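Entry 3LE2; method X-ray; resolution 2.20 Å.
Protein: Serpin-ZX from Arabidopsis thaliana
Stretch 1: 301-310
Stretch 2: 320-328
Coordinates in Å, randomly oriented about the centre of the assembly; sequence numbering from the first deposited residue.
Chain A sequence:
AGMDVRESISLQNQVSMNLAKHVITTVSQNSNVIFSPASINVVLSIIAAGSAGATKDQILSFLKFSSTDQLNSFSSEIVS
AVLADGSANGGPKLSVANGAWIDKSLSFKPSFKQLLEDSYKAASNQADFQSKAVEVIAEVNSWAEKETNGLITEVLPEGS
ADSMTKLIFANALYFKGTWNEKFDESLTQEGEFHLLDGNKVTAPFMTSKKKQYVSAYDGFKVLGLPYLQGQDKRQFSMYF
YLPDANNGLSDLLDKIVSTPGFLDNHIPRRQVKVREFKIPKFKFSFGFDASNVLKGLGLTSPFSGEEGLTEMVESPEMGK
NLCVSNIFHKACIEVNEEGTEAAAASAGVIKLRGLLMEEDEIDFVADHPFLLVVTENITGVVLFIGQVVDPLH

Stretch 1 301-310: SPFSGEEGLT
Stretch 2 (320-328) KNLCVSNIF

What ties the backbones together? V324 N donates to P302 O at 2.9 Å, nearly straight at 170°, the acceptor coming from within the 3-10 segment 301-303. At the far end L309 N makes a weak bond to L322 O (3.0 Å, 128°), and G308 CA approaches the same L322 O at 3.0 Å. By CA-CA distance, F303 lies beside V324 (5.0 Å), G305 beside N321 (4.0 Å) and G308 beside L322 (4.9 Å).

How does the turn between these bonds fit? S304 N bonds to S301 O at 3.3 Å, and E306 N to S304 OG (chi1 t) at 3.1 Å. N321 CA, at phi/psi 87/3, offers a CA-H...O contact to G305 O at 3.3 Å. A CB on G305 would clash with N321 OD1; G308, at 98/-179, would jam one against the preceding carbonyl. C323 (p) points toward stretch 1, its CB 3.4 Å from S304 O.

Which side chains are packed together? F303 (m, chi2 -84°) sets its ring edge against V324 O, 3.6 Å from CD1, and I327 CD1, 3.6 Å from CE1. Buried L309 (m, t) leaves sideways, but its end comes nearer to stretch 2: its CD1 lies 3.8 Å from V324 CG2 (V324 is t), and its CB 4.2 Å from L322 CD2 (L322 is t, p). Branched apolar chains suit this sheltered interior; in all, 567 Å² is buried.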

# COMPACT_ATOMS: atom_id res chain seq x y z
N SER A 301 8.42 -4.01 -20.39
CA SER A 301 9.52 -4.93 -20.70
C SER A 301 9.61 -6.20 -19.83
O SER A 301 9.93 -7.28 -20.34
CB SER A 301 10.88 -4.21 -20.74
OG SER A 301 11.33 -3.89 -19.44
N PRO A 302 9.36 -6.08 -18.52
CA PRO A 302 9.40 -7.29 -17.69
C PRO A 302 8.41 -8.37 -18.11
O PRO A 302 8.66 -9.54 -17.83
CB PRO A 302 9.05 -6.76 -16.30
CG PRO A 302 9.50 -5.30 -16.34
CD PRO A 302 9.15 -4.85 -17.72
N PHE A 303 7.33 -7.99 -18.80
CA PHE A 303 6.26 -8.91 -19.17
C PHE A 303 6.26 -9.30 -20.65
O PHE A 303 5.35 -9.97 -21.13
CB PHE A 303 4.91 -8.29 -18.79
CG PHE A 303 4.93 -7.66 -17.44
CD1 PHE A 303 4.71 -8.43 -16.30
CD2 PHE A 303 5.22 -6.32 -17.29
CE1 PHE A 303 4.76 -7.86 -15.04
CE2 PHE A 303 5.27 -5.74 -16.03
CZ PHE A 303 5.05 -6.52 -14.90
N SER A 304 7.29 -8.88 -21.37
CA SER A 304 7.42 -9.19 -22.79
C SER A 304 8.58 -10.14 -23.00
O SER A 304 9.60 -10.04 -22.32
CB SER A 304 7.65 -7.91 -23.59
OG SER A 304 7.98 -8.21 -24.94
N GLY A 305 8.42 -11.06 -23.94
CA GLY A 305 9.48 -12.00 -24.24
C GLY A 305 10.63 -11.29 -24.90
O GLY A 305 11.76 -11.78 -24.91
N GLU A 306 10.34 -10.11 -25.45
CA GLU A 306 11.30 -9.36 -26.26
C GLU A 306 12.72 -9.35 -25.67
O GLU A 306 13.63 -9.95 -26.23
CB GLU A 306 10.82 -7.93 -26.50
CG GLU A 306 11.88 -7.04 -27.15
CD GLU A 306 11.45 -5.59 -27.27
OE1 GLU A 306 10.26 -5.34 -27.55
OE2 GLU A 306 12.32 -4.71 -27.08
N GLU A 307 12.90 -8.66 -24.55
CA GLU A 307 14.19 -8.65 -23.87
C GLU A 307 14.34 -9.94 -23.06
O GLU A 307 15.17 -10.80 -23.36
CB GLU A 307 14.30 -7.45 -22.92
CG GLU A 307 14.70 -6.14 -23.57
CD GLU A 307 16.14 -6.14 -24.01
OE1 GLU A 307 16.99 -5.61 -23.26
OE2 GLU A 307 16.44 -6.68 -25.10
N GLY A 308 13.52 -10.04 -22.02
CA GLY A 308 13.57 -11.19 -21.14
C GLY A 308 14.37 -10.93 -19.88
O GLY A 308 14.91 -9.84 -19.66
N LEU A 309 14.45 -11.97 -19.06
CA LEU A 309 15.13 -11.90 -17.78
C LEU A 309 16.29 -12.88 -17.83
O LEU A 309 16.19 -14.03 -17.40
CB LEU A 309 14.15 -12.25 -16.67
CG LEU A 309 12.89 -11.37 -16.72
CD1 LEU A 309 11.73 -12.03 -16.00
CD2 LEU A 309 13.19 -10.00 -16.15
N THR A 310 17.40 -12.38 -18.36
CA THR A 310 18.56 -13.21 -18.66
C THR A 310 19.47 -13.38 -17.45
O THR A 310 20.38 -14.22 -17.47
CB THR A 310 19.35 -12.62 -19.84
OG1 THR A 310 19.62 -11.23 -19.60
CG2 THR A 310 18.54 -12.75 -21.13
N LYS A 320 16.30 -16.36 -22.56
CA LYS A 320 15.83 -15.66 -23.74
C LYS A 320 14.34 -15.92 -23.92
O LYS A 320 13.92 -17.07 -24.11
CB LYS A 320 16.58 -16.13 -24.99
CG LYS A 320 18.00 -15.58 -25.10
CD LYS A 320 18.74 -16.21 -26.28
CE LYS A 320 20.18 -15.74 -26.30
NZ LYS A 320 20.99 -16.54 -27.26
N ASN A 321 13.55 -14.85 -23.84
CA ASN A 321 12.10 -14.95 -24.00
C ASN A 321 11.39 -15.28 -22.67
O ASN A 321 10.17 -15.46 -22.63
CB ASN A 321 11.75 -15.98 -25.09
CG ASN A 321 10.30 -15.93 -25.51
OD1 ASN A 321 9.78 -14.87 -25.90
ND2 ASN A 321 9.63 -17.07 -25.45
N LEU A 322 12.16 -15.35 -21.59
CA LEU A 322 11.58 -15.54 -20.27
C LEU A 322 11.10 -14.21 -19.74
O LEU A 322 11.86 -13.24 -19.71
CB LEU A 322 12.60 -16.10 -19.28
CG LEU A 322 12.06 -15.99 -17.85
CD1 LEU A 322 10.84 -16.89 -17.70
CD2 LEU A 322 13.12 -16.32 -16.81
N CYS A 323 9.85 -14.16 -19.31
CA CYS A 323 9.34 -12.94 -18.73
C CYS A 323 8.44 -13.26 -17.55
O CYS A 323 8.14 -14.42 -17.29
CB CYS A 323 8.59 -12.14 -19.79
SG CYS A 323 7.16 -12.98 -20.47
N VAL A 324 8.00 -12.22 -16.85
CA VAL A 324 7.10 -12.39 -15.72
C VAL A 324 5.68 -12.65 -16.21
O VAL A 324 5.15 -11.91 -17.04
CB VAL A 324 7.10 -11.14 -14.83
CG1 VAL A 324 6.15 -11.32 -13.64
CG2 VAL A 324 8.52 -10.82 -14.37
N SER A 325 5.08 -13.72 -15.71
CA SER A 325 3.71 -14.08 -16.06
C SER A 325 2.71 -13.25 -15.25
O SER A 325 1.72 -12.73 -15.79
CB SER A 325 3.47 -15.58 -15.82
OG SER A 325 4.46 -16.38 -16.43
N ASN A 326 2.96 -13.15 -13.95
CA ASN A 326 2.02 -12.49 -13.05
C ASN A 326 2.74 -11.92 -11.86
O ASN A 326 3.78 -12.44 -11.41
CB ASN A 326 0.99 -13.47 -12.49
CG ASN A 326 0.44 -14.43 -13.53
OD1 ASN A 326 1.09 -15.42 -13.89
ND2 ASN A 326 -0.78 -14.18 -13.97
N ILE A 327 2.16 -10.85 -11.32
CA ILE A 327 2.58 -10.34 -10.03
C ILE A 327 1.33 -10.24 -9.17
O ILE A 327 0.56 -9.28 -9.26
CB ILE A 327 3.28 -8.97 -10.14
CG1 ILE A 327 4.53 -9.09 -11.03
CG2 ILE A 327 3.63 -8.44 -8.75
CD1 ILE A 327 5.12 -7.72 -11.42
N PHE A 328 1.15 -11.26 -8.33
CA PHE A 328 -0.02 -11.37 -7.46
C PHE A 328 0.19 -10.62 -6.15
O PHE A 328 1.14 -10.88 -5.41
CB PHE A 328 -0.33 -12.85 -7.18
CG PHE A 328 -0.74 -13.62 -8.41
CD1 PHE A 328 0.11 -14.57 -8.98
CD2 PHE A 328 -1.98 -13.39 -9.01
CE1 PHE A 328 -0.28 -15.31 -10.11
CE2 PHE A 328 -2.38 -14.11 -10.14
CZ PHE A 328 -1.52 -15.07 -10.70